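Long-range contacts in ORC1-type DNA replication protein 2 (Aeropyrum pernix, PDB 1W5T), which binds DNA and ATP and takes part in the regulation of DNA replication, as an AAA+ ATPase of the Cdc6/Orc family with a C-terminal winged-helix domain: residues R12-D16 with R227-L232; I245-Y249 with R261-L266; R240-I245 with L281-R287. One frame throughout, in Å; residues are numbered along the deposited sequence.

Contact 1 (R12-D16 with R227-L232). With ANP (phosphoaminophosphonic acid-adenylate ester), chain D.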
ATOM      1  N   ARG A  12      -4.249   7.790  23.601  1.00 34.90           N
ATOM      2  CA  ARG A  12      -4.113   6.489  22.982  1.00 35.13           C
ATOM      3  C   ARG A  12      -4.599   6.364  21.505  1.00 34.79           C
ATOM      4  O   ARG A  12      -4.207   5.435  20.783  1.00 34.79           O
ATOM      5  CB  ARG A  12      -4.908   5.506  23.840  1.00 35.85           C
ATOM      6  CG  ARG A  12      -4.194   4.238  24.221  1.00 38.18           C
ATOM      7  CD  ARG A  12      -5.016   3.453  25.223  1.00 42.12           C
ATOM      8  NE  ARG A  12      -4.168   2.629  26.055  1.00 44.47           N
ATOM      9  CZ  ARG A  12      -3.871   2.755  27.341  1.00 45.51           C
ATOM     10  NH1 ARG A  12      -3.054   1.849  27.818  1.00 47.08           N
ATOM     11  NH2 ARG A  12      -4.334   3.714  28.141  1.00 47.15           N
ATOM     12  N   ARG A  13      -5.490   7.245  21.061  1.00 33.80           N
ATOM     13  CA  ARG A  13      -6.055   7.093  19.723  1.00 32.43           C
ATOM     14  C   ARG A  13      -5.032   7.484  18.627  1.00 30.69           C
ATOM     15  O   ARG A  13      -5.162   7.106  17.457  1.00 30.41           O
ATOM     16  CB  ARG A  13      -7.352   7.886  19.590  1.00 33.04           C
ATOM     17  CG  ARG A  13      -8.506   7.289  20.421  1.00 36.08           C
ATOM     18  CD  ARG A  13      -8.977   8.233  21.516  1.00 39.29           C
ATOM     19  NE  ARG A  13      -9.998   9.119  20.992  1.00 41.85           N
ATOM     20  CZ  ARG A  13      -9.954  10.428  20.752  1.00 43.00           C
ATOM     21  NH1 ARG A  13      -8.903  11.212  20.987  1.00 43.27           N
ATOM     22  NH2 ARG A  13     -11.060  10.958  20.266  1.00 44.93           N
ATOM     23  N   VAL A  14      -4.020   8.234  19.030  1.00 28.17           N
ATOM     24  CA  VAL A  14      -2.893   8.581  18.176  1.00 26.34           C
ATOM     25  C   VAL A  14      -2.186   7.324  17.676  1.00 25.26           C
ATOM     26  O   VAL A  14      -1.505   7.372  16.684  1.00 24.46           O
ATOM     27  CB  VAL A  14      -1.901   9.508  18.950  1.00 26.06           C
ATOM     28  CG1 VAL A  14      -0.566   9.696  18.232  1.00 24.37           C
ATOM     29  CG2 VAL A  14      -2.555  10.825  19.251  1.00 25.42           C
ATOM     30  N   PHE A  15      -2.396   6.202  18.358  1.00 24.66           N
ATOM     31  CA  PHE A  15      -1.753   4.935  18.025  1.00 24.16           C
ATOM     32  C   PHE A  15      -2.659   3.980  17.236  1.00 25.02           C
ATOM     33  O   PHE A  15      -2.244   2.905  16.833  1.00 24.38           O
ATOM     34  CB  PHE A  15      -1.178   4.286  19.303  1.00 23.09           C
ATOM     35  CG  PHE A  15       0.040   4.999  19.823  1.00 20.38           C
ATOM     36  CD1 PHE A  15      -0.102   6.115  20.661  1.00 17.08           C
ATOM     37  CD2 PHE A  15       1.336   4.608  19.423  1.00 17.44           C
ATOM     38  CE1 PHE A  15       1.005   6.810  21.130  1.00 14.26           C
ATOM     39  CE2 PHE A  15       2.474   5.294  19.879  1.00 13.79           C
ATOM     40  CZ  PHE A  15       2.308   6.411  20.726  1.00 16.88           C
ATOM     41  N   ASP A  16      -3.908   4.380  17.024  1.00 26.44           N
ATOM     42  CA  ASP A  16      -4.835   3.555  16.249  1.00 28.32           C
ATOM     43  C   ASP A  16      -4.492   3.655  14.748  1.00 28.11           C
ATOM     44  O   ASP A  16      -3.992   4.682  14.280  1.00 27.35           O
ATOM     45  CB  ASP A  16      -6.297   3.951  16.529  1.00 29.55           C
ATOM     46  CG  ASP A  16      -6.773   3.541  17.946  1.00 34.74           C
ATOM     47  OD1 ASP A  16      -5.942   3.172  18.829  1.00 40.67           O
ATOM     48  OD2 ASP A  16      -7.971   3.532  18.266  1.00 37.85           O
ATOM     49  N   ARG A 227       4.426  10.762  16.727  1.00 15.55           N
ATOM     50  CA  ARG A 227       3.490   9.990  17.563  1.00 15.58           C
ATOM     51  C   ARG A 227       3.744  10.190  19.094  1.00 16.13           C
ATOM     52  O   ARG A 227       2.813  10.399  19.883  1.00 15.92           O
ATOM     53  CB  ARG A 227       3.479   8.497  17.201  1.00 15.59           C
ATOM     54  CG  ARG A 227       2.766   8.090  15.916  1.00 15.12           C
ATOM     55  CD  ARG A 227       1.611   8.999  15.399  1.00 14.73           C
ATOM     56  NE  ARG A 227       1.507   8.806  13.974  1.00 13.18           N
ATOM     57  CZ  ARG A 227       0.595   8.059  13.375  1.00 15.25           C
ATOM     58  NH1 ARG A 227      -0.378   7.461  14.090  1.00 12.09           N
ATOM     59  NH2 ARG A 227       0.636   7.930  12.034  1.00 13.51           N
ATOM     60  N   ALA A 228       4.991  10.137  19.523  1.00 16.92           N
ATOM     61  CA  ALA A 228       5.273  10.399  20.938  1.00 18.57           C
ATOM     62  C   ALA A 228       4.707  11.775  21.394  1.00 19.76           C
ATOM     63  O   ALA A 228       3.855  11.844  22.299  1.00 19.62           O
ATOM     64  CB  ALA A 228       6.732  10.302  21.222  1.00 18.22           C
ATOM     65  N   GLU A 229       5.110  12.837  20.697  1.00 20.95           N
ATOM     66  CA  GLU A 229       4.654  14.209  20.971  1.00 22.39           C
ATOM     67  C   GLU A 229       3.167  14.406  21.097  1.00 23.14           C
ATOM     68  O   GLU A 229       2.726  15.072  22.026  1.00 24.07           O
ATOM     69  CB  GLU A 229       5.202  15.192  19.939  1.00 23.01           C
ATOM     70  CG  GLU A 229       6.685  15.489  20.048  1.00 23.44           C
ATOM     71  CD  GLU A 229       7.157  16.369  18.922  1.00 28.13           C
ATOM     72  OE1 GLU A 229       8.367  16.617  18.805  1.00 32.90           O
ATOM     73  OE2 GLU A 229       6.329  16.837  18.132  1.00 31.66           O
ATOM     74  N   LEU A 230       2.389  13.836  20.171  1.00 23.97           N
ATOM     75  CA  LEU A 230       0.933  13.915  20.192  1.00 23.59           C
ATOM     76  C   LEU A 230       0.295  12.905  21.135  1.00 24.45           C
ATOM     77  O   LEU A 230      -0.835  13.092  21.587  1.00 25.30           O
ATOM     78  CB  LEU A 230       0.406  13.639  18.784  1.00 23.39           C
ATOM     79  CG  LEU A 230       0.981  14.502  17.647  1.00 24.76           C
ATOM     80  CD1 LEU A 230       0.589  13.939  16.253  1.00 22.11           C
ATOM     81  CD2 LEU A 230       0.597  16.000  17.778  1.00 24.61           C
ATOM     82  N   GLY A 231       0.971  11.793  21.385  1.00 24.20           N
ATOM     83  CA  GLY A 231       0.274  10.650  21.935  1.00 24.01           C
ATOM     84  C   GLY A 231       0.763  10.240  23.303  1.00 24.04           C
ATOM     85  O   GLY A 231       0.013   9.681  24.086  1.00 23.46           O
ATOM     86  N   LEU A 232       2.031  10.520  23.579  1.00 24.49           N
ATOM     87  CA  LEU A 232       2.637  10.150  24.847  1.00 24.89           C
ATOM     88  C   LEU A 232       2.792  11.384  25.740  1.00 26.00           C
ATOM     89  O   LEU A 232       2.920  12.511  25.254  1.00 26.13           O
ATOM     90  CB  LEU A 232       4.002   9.478  24.593  1.00 23.51           C
ATOM     91  CG  LEU A 232       4.029   8.207  23.744  1.00 21.56           C
ATOM     92  CD1 LEU A 232       5.363   7.477  23.881  1.00 15.06           C
ATOM     93  CD2 LEU A 232       2.839   7.264  24.065  1.00 17.21           C
TER
HETATM   94  PG  ANP D 700      -0.712  -1.527   3.701  1.00 13.70           P
HETATM   95  O1G ANP D 700      -1.106  -2.624   4.778  1.00 19.20           O
HETATM   96  O2G ANP D 700      -2.043  -1.067   2.960  1.00 17.59           O
HETATM   97  O3G ANP D 700       0.370  -2.036   2.655  1.00 13.19           O
HETATM   98  PB  ANP D 700      -0.116   1.393   3.899  1.00  9.28           P
HETATM   99  O1B ANP D 700      -1.486   1.882   3.280  1.00 14.31           O
HETATM  100  O2B ANP D 700       0.986   1.472   2.799  1.00 12.13           O
HETATM  101  N3B ANP D 700      -0.185  -0.163   4.603  1.00 11.12           N
HETATM  102  PA  ANP D 700      -0.577   3.233   6.062  1.00  8.06           P
HETATM  103  O1A ANP D 700      -0.956   4.633   5.388  1.00 11.27           O
HETATM  104  O2A ANP D 700      -1.908   2.485   6.486  1.00 10.42           O
HETATM  105  O3A ANP D 700       0.388   2.349   5.114  1.00 11.35           O
HETATM  106  O5' ANP D 700       0.431   3.489   7.297  1.00 14.09           O
HETATM  107  C5' ANP D 700       0.897   2.589   8.316  1.00  9.32           C
HETATM  108  C4' ANP D 700       0.942   3.403   9.612  1.00 10.21           C
HETATM  109  O4' ANP D 700       1.997   4.371   9.563  1.00  9.99           O
HETATM  110  C3' ANP D 700      -0.317   4.239   9.833  1.00  9.68           C
HETATM  111  O3' ANP D 700      -0.544   4.322  11.212  1.00  8.65           O
HETATM  112  C2' ANP D 700       0.035   5.628   9.318  1.00  9.19           C
HETATM  113  O2' ANP D 700      -0.722   6.713   9.854  1.00  9.02           O
HETATM  114  C1' ANP D 700       1.508   5.710   9.693  1.00  8.21           C
HETATM  115  N9  ANP D 700       2.242   6.491   8.704  1.00 10.03           N
HETATM  116  C8  ANP D 700       2.663   6.033   7.470  1.00  8.09           C
HETATM  117  N7  ANP D 700       3.323   6.991   6.774  1.00  5.12           N
HETATM  118  C5  ANP D 700       3.385   8.083   7.550  1.00  7.11           C
HETATM  119  C6  ANP D 700       3.905   9.489   7.537  1.00  8.46           C
HETATM  120  N6  ANP D 700       4.587  10.007   6.475  1.00  6.17           N
HETATM  121  N1  ANP D 700       3.673  10.296   8.607  1.00  6.40           N
HETATM  122  C2  ANP D 700       3.021   9.895   9.688  1.00  7.85           C
HETATM  123  N3  ANP D 700       2.486   8.655   9.821  1.00 11.50           N
HETATM  124  C4  ANP D 700       2.662   7.722   8.764  1.00  7.81           C
HETATM  125  O   HOH W   1      -2.085   6.086  12.535  1.00  6.94           O

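Contact 2 (I245-Y249 with R261-L266)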
ATOM      1  N   ILE A 245      13.825   1.585  17.753  1.00 16.97           N
ATOM      2  CA  ILE A 245      12.812   0.996  16.916  1.00 17.03           C
ATOM      3  C   ILE A 245      13.229   1.253  15.486  1.00 17.98           C
ATOM      4  O   ILE A 245      13.416   0.309  14.693  1.00 17.60           O
ATOM      5  CB  ILE A 245      11.427   1.567  17.219  1.00 16.91           C
ATOM      6  CG1 ILE A 245      11.010   1.223  18.664  1.00 16.49           C
ATOM      7  CG2 ILE A 245      10.397   0.943  16.263  1.00 16.07           C
ATOM      8  CD1 ILE A 245       9.803   2.025  19.272  1.00 13.73           C
ATOM      9  N   SER A 246      13.445   2.539  15.188  1.00 18.75           N
ATOM     10  CA  SER A 246      13.811   2.986  13.842  1.00 19.26           C
ATOM     11  C   SER A 246      15.121   2.376  13.322  1.00 19.38           C
ATOM     12  O   SER A 246      15.197   2.050  12.147  1.00 19.16           O
ATOM     13  CB  SER A 246      13.787   4.524  13.716  1.00 18.74           C
ATOM     14  OG  SER A 246      14.530   5.170  14.722  1.00 19.72           O
ATOM     15  N   ASP A 247      16.107   2.163  14.196  1.00 20.04           N
ATOM     16  CA  ASP A 247      17.369   1.513  13.806  1.00 21.40           C
ATOM     17  C   ASP A 247      17.188   0.088  13.336  1.00 21.12           C
ATOM     18  O   ASP A 247      17.930  -0.378  12.496  1.00 21.88           O
ATOM     19  CB  ASP A 247      18.392   1.504  14.949  1.00 22.36           C
ATOM     20  CG  ASP A 247      19.294   2.710  14.925  1.00 24.99           C
ATOM     21  OD1 ASP A 247      18.891   3.767  14.387  1.00 26.82           O
ATOM     22  OD2 ASP A 247      20.431   2.698  15.429  1.00 31.29           O
ATOM     23  N   VAL A 248      16.208  -0.610  13.893  1.00 20.77           N
ATOM     24  CA  VAL A 248      15.918  -1.978  13.473  1.00 19.71           C
ATOM     25  C   VAL A 248      14.995  -2.000  12.261  1.00 19.66           C
ATOM     26  O   VAL A 248      15.253  -2.778  11.342  1.00 19.57           O
ATOM     27  CB  VAL A 248      15.309  -2.830  14.620  1.00 19.80           C
ATOM     28  CG1 VAL A 248      15.075  -4.272  14.183  1.00 20.18           C
ATOM     29  CG2 VAL A 248      16.188  -2.809  15.835  1.00 20.44           C
ATOM     30  N   TYR A 249      13.927  -1.178  12.244  1.00 19.35           N
ATOM     31  CA  TYR A 249      12.916  -1.272  11.152  1.00 18.94           C
ATOM     32  C   TYR A 249      13.286  -0.573   9.836  1.00 19.37           C
ATOM     33  O   TYR A 249      12.772  -0.933   8.758  1.00 18.25           O
ATOM     34  CB  TYR A 249      11.532  -0.865  11.614  1.00 18.46           C
ATOM     35  CG  TYR A 249      10.932  -1.787  12.664  1.00 18.33           C
ATOM     36  CD1 TYR A 249       9.942  -1.339  13.500  1.00 16.10           C
ATOM     37  CD2 TYR A 249      11.378  -3.100  12.816  1.00 16.59           C
ATOM     38  CE1 TYR A 249       9.405  -2.150  14.454  1.00 16.99           C
ATOM     39  CE2 TYR A 249      10.863  -3.926  13.795  1.00 16.86           C
ATOM     40  CZ  TYR A 249       9.860  -3.456  14.611  1.00 16.84           C
ATOM     41  OH  TYR A 249       9.290  -4.294  15.574  1.00 16.15           O
ATOM     42  N   ARG A 261       4.557  -1.042  11.617  1.00 16.91           N
ATOM     43  CA  ARG A 261       5.280  -1.899  12.542  1.00 17.47           C
ATOM     44  C   ARG A 261       6.013  -1.080  13.591  1.00 16.70           C
ATOM     45  O   ARG A 261       6.078  -1.484  14.732  1.00 16.50           O
ATOM     46  CB  ARG A 261       6.280  -2.754  11.808  1.00 17.98           C
ATOM     47  CG  ARG A 261       6.212  -4.200  12.157  1.00 24.30           C
ATOM     48  CD  ARG A 261       7.057  -5.130  11.244  1.00 32.50           C
ATOM     49  NE  ARG A 261       7.038  -6.444  11.847  1.00 38.38           N
ATOM     50  CZ  ARG A 261       8.060  -7.211  12.244  1.00 41.09           C
ATOM     51  NH1 ARG A 261       7.736  -8.353  12.827  1.00 41.90           N
ATOM     52  NH2 ARG A 261       9.344  -6.910  12.056  1.00 42.43           N
ATOM     53  N   ALA A 262       6.591   0.056  13.193  1.00 15.52           N
ATOM     54  CA  ALA A 262       7.334   0.895  14.118  1.00 14.27           C
ATOM     55  C   ALA A 262       6.426   1.485  15.206  1.00 14.07           C
ATOM     56  O   ALA A 262       6.756   1.400  16.401  1.00 12.79           O
ATOM     57  CB  ALA A 262       8.079   1.981  13.393  1.00 14.34           C
ATOM     58  N   ILE A 263       5.281   2.022  14.767  1.00 13.20           N
ATOM     59  CA  ILE A 263       4.302   2.615  15.645  1.00 12.77           C
ATOM     60  C   ILE A 263       3.696   1.610  16.631  1.00 13.08           C
ATOM     61  O   ILE A 263       3.474   1.954  17.806  1.00 13.35           O
ATOM     62  CB  ILE A 263       3.203   3.327  14.813  1.00 12.34           C
ATOM     63  CG1 ILE A 263       3.768   4.603  14.224  1.00 11.12           C
ATOM     64  CG2 ILE A 263       2.002   3.691  15.665  1.00 11.43           C
ATOM     65  CD1 ILE A 263       2.926   5.120  13.103  1.00 13.32           C
ATOM     66  N   VAL A 264       3.435   0.400  16.167  1.00 13.23           N
ATOM     67  CA  VAL A 264       2.854  -0.658  16.992  1.00 14.19           C
ATOM     68  C   VAL A 264       3.886  -1.075  18.071  1.00 14.57           C
ATOM     69  O   VAL A 264       3.539  -1.248  19.249  1.00 15.20           O
ATOM     70  CB  VAL A 264       2.405  -1.877  16.122  1.00 14.17           C
ATOM     71  CG1 VAL A 264       1.981  -3.020  16.969  1.00 14.96           C
ATOM     72  CG2 VAL A 264       1.229  -1.492  15.232  1.00 16.70           C
ATOM     73  N   ALA A 265       5.144  -1.209  17.682  1.00 13.72           N
ATOM     74  CA  ALA A 265       6.225  -1.389  18.656  1.00 13.88           C
ATOM     75  C   ALA A 265       6.240  -0.352  19.773  1.00 13.50           C
ATOM     76  O   ALA A 265       6.407  -0.699  20.934  1.00 14.02           O
ATOM     77  CB  ALA A 265       7.588  -1.421  17.959  1.00 12.36           C
ATOM     78  N   LEU A 266       6.116   0.917  19.411  1.00 13.29           N
ATOM     79  CA  LEU A 266       6.170   1.995  20.379  1.00 13.14           C
ATOM     80  C   LEU A 266       4.919   1.890  21.275  1.00 14.09           C
ATOM     81  O   LEU A 266       5.022   1.989  22.503  1.00 13.44           O
ATOM     82  CB  LEU A 266       6.308   3.364  19.674  1.00 12.42           C
ATOM     83  CG  LEU A 266       6.139   4.627  20.534  1.00 11.63           C
ATOM     84  CD1 LEU A 266       7.119   4.580  21.670  1.00 12.88           C
ATOM     85  CD2 LEU A 266       6.365   5.918  19.785  1.00 10.00           C
TER

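Contact 3 (R240-I245 with L281-R287)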
ATOM      1  N   ARG A 240      16.257   8.208  22.369  1.00 21.49           N
ATOM      2  CA  ARG A 240      16.966   6.937  22.178  1.00 21.51           C
ATOM      3  C   ARG A 240      16.038   5.763  22.171  1.00 20.59           C
ATOM      4  O   ARG A 240      16.313   4.773  21.469  1.00 20.07           O
ATOM      5  CB  ARG A 240      18.034   6.693  23.242  1.00 22.80           C
ATOM      6  CG  ARG A 240      17.633   7.085  24.642  1.00 26.54           C
ATOM      7  CD  ARG A 240      18.786   6.940  25.605  1.00 33.81           C
ATOM      8  NE  ARG A 240      18.497   7.547  26.877  1.00 38.53           N
ATOM      9  CZ  ARG A 240      17.975   6.968  27.966  1.00 41.85           C
ATOM     10  NH1 ARG A 240      17.656   5.667  28.066  1.00 39.84           N
ATOM     11  NH2 ARG A 240      17.800   7.767  29.005  1.00 45.23           N
ATOM     12  N   HIS A 241      14.959   5.867  22.959  1.00 19.84           N
ATOM     13  CA  HIS A 241      13.917   4.862  23.000  1.00 19.11           C
ATOM     14  C   HIS A 241      13.405   4.660  21.576  1.00 19.10           C
ATOM     15  O   HIS A 241      13.262   3.541  21.125  1.00 19.25           O
ATOM     16  CB  HIS A 241      12.747   5.306  23.883  1.00 19.09           C
ATOM     17  CG  HIS A 241      13.069   5.448  25.342  1.00 20.66           C
ATOM     18  ND1 HIS A 241      13.808   4.523  26.053  1.00 22.50           N
ATOM     19  CD2 HIS A 241      12.674   6.376  26.244  1.00 20.75           C
ATOM     20  CE1 HIS A 241      13.908   4.914  27.308  1.00 20.82           C
ATOM     21  NE2 HIS A 241      13.232   6.035  27.448  1.00 21.99           N
ATOM     22  N   LEU A 242      13.118   5.761  20.881  1.00 18.50           N
ATOM     23  CA  LEU A 242      12.565   5.704  19.529  1.00 18.07           C
ATOM     24  C   LEU A 242      13.612   5.233  18.500  1.00 18.07           C
ATOM     25  O   LEU A 242      13.267   4.596  17.490  1.00 17.87           O
ATOM     26  CB  LEU A 242      12.029   7.076  19.110  1.00 17.38           C
ATOM     27  CG  LEU A 242      11.128   7.865  20.057  1.00 18.07           C
ATOM     28  CD1 LEU A 242      10.779   9.236  19.439  1.00 16.77           C
ATOM     29  CD2 LEU A 242       9.880   7.072  20.440  1.00 15.16           C
ATOM     30  N   GLU A 243      14.881   5.557  18.752  1.00 17.81           N
ATOM     31  CA  GLU A 243      15.960   5.164  17.853  1.00 18.84           C
ATOM     32  C   GLU A 243      16.080   3.671  17.780  1.00 17.98           C
ATOM     33  O   GLU A 243      16.398   3.128  16.724  1.00 18.49           O
ATOM     34  CB  GLU A 243      17.289   5.668  18.355  1.00 19.19           C
ATOM     35  CG  GLU A 243      17.608   7.062  17.933  1.00 24.58           C
ATOM     36  CD  GLU A 243      18.784   7.615  18.715  1.00 32.46           C
ATOM     37  OE1 GLU A 243      19.845   6.910  18.761  1.00 32.28           O
ATOM     38  OE2 GLU A 243      18.629   8.753  19.258  1.00 35.16           O
ATOM     39  N   LEU A 244      15.843   3.035  18.924  1.00 17.11           N
ATOM     40  CA  LEU A 244      15.880   1.603  19.066  1.00 17.14           C
ATOM     41  C   LEU A 244      14.905   0.905  18.122  1.00 17.44           C
ATOM     42  O   LEU A 244      15.125  -0.242  17.755  1.00 18.09           O
ATOM     43  CB  LEU A 244      15.587   1.229  20.523  1.00 16.47           C
ATOM     44  CG  LEU A 244      16.742   1.595  21.476  1.00 17.57           C
ATOM     45  CD1 LEU A 244      16.324   1.493  22.921  1.00 15.89           C
ATOM     46  CD2 LEU A 244      18.077   0.782  21.211  1.00 16.73           C
ATOM     47  N   ILE A 245      13.825   1.585  17.753  1.00 16.97           N
ATOM     48  CA  ILE A 245      12.812   0.996  16.916  1.00 17.03           C
ATOM     49  C   ILE A 245      13.229   1.253  15.486  1.00 17.98           C
ATOM     50  O   ILE A 245      13.416   0.309  14.693  1.00 17.60           O
ATOM     51  CB  ILE A 245      11.427   1.567  17.219  1.00 16.91           C
ATOM     52  CG1 ILE A 245      11.010   1.223  18.664  1.00 16.49           C
ATOM     53  CG2 ILE A 245      10.397   0.943  16.263  1.00 16.07           C
ATOM     54  CD1 ILE A 245       9.803   2.025  19.272  1.00 13.73           C
ATOM     55  N   LEU A 281       9.146   4.926  29.761  1.00 23.75           N
ATOM     56  CA  LEU A 281       9.763   3.834  29.034  1.00 21.69           C
ATOM     57  C   LEU A 281      11.137   3.524  29.580  1.00 21.02           C
ATOM     58  O   LEU A 281      11.798   4.363  30.217  1.00 20.81           O
ATOM     59  CB  LEU A 281       9.900   4.152  27.555  1.00 21.01           C
ATOM     60  CG  LEU A 281       8.645   4.352  26.736  1.00 21.23           C
ATOM     61  CD1 LEU A 281       8.980   4.833  25.321  1.00 19.59           C
ATOM     62  CD2 LEU A 281       7.796   3.088  26.710  1.00 20.93           C
ATOM     63  N   SER A 282      11.576   2.300  29.310  1.00 19.64           N
ATOM     64  CA  SER A 282      12.980   1.970  29.470  1.00 18.63           C
ATOM     65  C   SER A 282      13.434   1.303  28.177  1.00 17.90           C
ATOM     66  O   SER A 282      12.590   0.844  27.387  1.00 18.74           O
ATOM     67  CB  SER A 282      13.178   1.070  30.694  1.00 18.77           C
ATOM     68  OG  SER A 282      12.672  -0.219  30.462  1.00 21.02           O
ATOM     69  N   GLU A 283      14.738   1.264  27.937  1.00 15.83           N
ATOM     70  CA  GLU A 283      15.267   0.598  26.776  1.00 15.32           C
ATOM     71  C   GLU A 283      14.922  -0.886  26.657  1.00 15.44           C
ATOM     72  O   GLU A 283      14.678  -1.383  25.541  1.00 15.01           O
ATOM     73  CB  GLU A 283      16.777   0.791  26.739  1.00 15.57           C
ATOM     74  CG  GLU A 283      17.154   2.253  26.863  1.00 17.06           C
ATOM     75  CD  GLU A 283      18.566   2.506  26.471  1.00 20.02           C
ATOM     76  OE1 GLU A 283      19.070   3.633  26.647  1.00 23.24           O
ATOM     77  OE2 GLU A 283      19.183   1.566  26.001  1.00 25.30           O
ATOM     78  N   ASP A 284      14.928  -1.598  27.795  1.00 15.10           N
ATOM     79  CA  ASP A 284      14.549  -3.016  27.844  1.00 14.98           C
ATOM     80  C   ASP A 284      13.149  -3.254  27.277  1.00 15.22           C
ATOM     81  O   ASP A 284      12.936  -4.185  26.498  1.00 15.59           O
ATOM     82  CB  ASP A 284      14.651  -3.570  29.268  1.00 14.47           C
ATOM     83  CG  ASP A 284      16.116  -3.676  29.766  1.00 16.35           C
ATOM     84  OD1 ASP A 284      16.320  -3.930  30.957  1.00 21.48           O
ATOM     85  OD2 ASP A 284      17.127  -3.509  29.059  1.00 16.62           O
ATOM     86  N   LEU A 285      12.207  -2.402  27.667  1.00 15.05           N
ATOM     87  CA  LEU A 285      10.812  -2.554  27.258  1.00 15.38           C
ATOM     88  C   LEU A 285      10.654  -2.286  25.761  1.00 14.38           C
ATOM     89  O   LEU A 285       9.983  -3.014  25.074  1.00 14.17           O
ATOM     90  CB  LEU A 285       9.895  -1.652  28.108  1.00 14.88           C
ATOM     91  CG  LEU A 285       9.800  -2.145  29.576  1.00 16.99           C
ATOM     92  CD1 LEU A 285       9.282  -1.061  30.521  1.00 14.24           C
ATOM     93  CD2 LEU A 285       8.903  -3.444  29.728  1.00 17.03           C
ATOM     94  N   VAL A 286      11.333  -1.265  25.265  1.00 14.74           N
ATOM     95  CA  VAL A 286      11.328  -0.950  23.843  1.00 14.45           C
ATOM     96  C   VAL A 286      11.942  -2.104  23.074  1.00 14.58           C
ATOM     97  O   VAL A 286      11.334  -2.602  22.129  1.00 14.05           O
ATOM     98  CB  VAL A 286      12.058   0.381  23.542  1.00 14.65           C
ATOM     99  CG1 VAL A 286      12.250   0.599  22.043  1.00 13.01           C
ATOM    100  CG2 VAL A 286      11.266   1.536  24.145  1.00 13.65           C
ATOM    101  N   ARG A 287      13.125  -2.551  23.510  1.00 14.93           N
ATOM    102  CA  ARG A 287      13.772  -3.670  22.838  1.00 15.75           C
ATOM    103  C   ARG A 287      12.941  -4.935  22.902  1.00 16.22           C
ATOM    104  O   ARG A 287      12.821  -5.652  21.904  1.00 16.34           O
ATOM    105  CB  ARG A 287      15.198  -3.894  23.297  1.00 15.48           C
ATOM    106  CG  ARG A 287      16.166  -2.880  22.696  1.00 15.01           C
ATOM    107  CD  ARG A 287      17.627  -3.103  23.071  1.00 13.88           C
ATOM    108  NE  ARG A 287      17.713  -3.233  24.533  1.00 13.03           N
ATOM    109  CZ  ARG A 287      18.268  -2.336  25.346  1.00 11.35           C
ATOM    110  NH1 ARG A 287      18.852  -1.216  24.858  1.00  7.01           N
ATOM    111  NH2 ARG A 287      18.255  -2.588  26.648  1.00  8.10           N
TER

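Contact 1 (R12-D16 with R227-L232)
A short 3-10 turn of the N-terminal arm packs here on the last turn of helix 217-231, in the lid of the AAA+ ATPase module, beside the bound ANP. R12 starts the turn, accepting the backbone bond from F15 N, and its guanidinium turns to E274 of helix 259-275 in a salt bridge. V14 points straight at the helix end: its CB lies 3.9 Å from G231 CA and its CG1 4.1 Å from L230 CB. Glycine at 231 matters, because a CB there would clash with both V14 and F15. The F15 ring enters beside V14 and reaches L232, CZ to CD2 at 3.5 Å. D16 closes the turn, and its carbonyl O accepts from water 1, which also binds R227 NH1 and both ribose hydroxyls. R227, an ATP-binding residue, thus links arm to nucleotide: NH1 donates to V14 O at 2.8 Å, while NH2 donates to ANP O2' at 2.8 Å and to ANP N3 at 3.0 Å.

Contact 2 (I245-Y249 with R261-L266)
This is an apolar helix-helix contact inside the ATPase lid, joining the C-terminal turn of helix 239-249 to the N-terminal part of helix 259-275. The two short segments run roughly antiparallel, with 144° between their directions and axes 10.0 Å apart at closest approach; no hydrogen bond crosses between them. I245 and Y249, one turn apart, supply the packing from the first helix. I245 CG2 sits 3.8 Å from A262 CB and 4.0 Å from A265 CB, and its CD1 reaches L266 CB at 3.8 Å. The small alanines leave room for the Y249 ring, which meets A262 and A265 along its edge (CD1 to A262 CA 3.5 Å, CE1 to A265 CB 4.0 Å). R261 CB lies over one face of the ring, and the arginine side chain extends past it, bringing NH2 to 3.8 Å from Y249 CE2. I245 also touches L224 of helix 217-231 and V286 of helix 283-292, so the contact belongs to a wider helical core. On the other side of helix 259-275, I263 points away from this interface and touches ANP. Such packing is characteristic of the helical lid of AAA+ ATPases, whose small bundle adjoins the nucleotide pocket.

Contact 3 (R240-I245 with L281-R287)
Two nearly parallel helices of the bundle that forms the lid region of this AAA+ protein, 239-249 and 283-292, meet with segment axes 9.3 Å apart and 23° between their directions. At the solvent-facing border R240, E283, D284 and R287 form a salt-bridge network. R240 NH1 donates to E283 OE1 at 2.9 Å, and R240 also pairs with E238; the second carboxylate oxygen, E283 OE2, accepts from R287 NH1 at 3.0 Å. R287 NH2 adds a weak bond to D284 OD2 at 2.8 Å. Both oxygens of E283 are therefore satisfied, one across the interface and one within its own helix. S282 holds the N-cap position, and its carbonyl O accepts from V286 N at 3.2 Å. Beneath the charges the contact is apolar: V286 CG1 is 3.7 Å from both L244 CB and I245 CG1. H241 is wedged against the helix start, its ND1 buried with no partner in the model, while L281 CB makes a CH-pi contact over the ring face, 3.8 Å from the H241 ring centroid.

Following the chain from the N terminus, contact 1 opens in the arm before helix 28-43 and closes 211 residues later, at the end of helix 217-231; the five-stranded parallel sheet of the ATPase domain lies within this loop. Contacts 2 and 3 come afterwards, in series with it. Both start on helix 239-249 and share I245, but contact 2 closes quickly onto helix 259-275 and is nested inside the longer loop that contact 3 closes at helix 283-292. L266 joins all three, touching F15 and L232 of contact 1 and L242 and L281 of contact 3. Together they tie the N-terminal arm to four successive helices of the lid region, two of which, 217-231 and 259-275, reach the nucleotide.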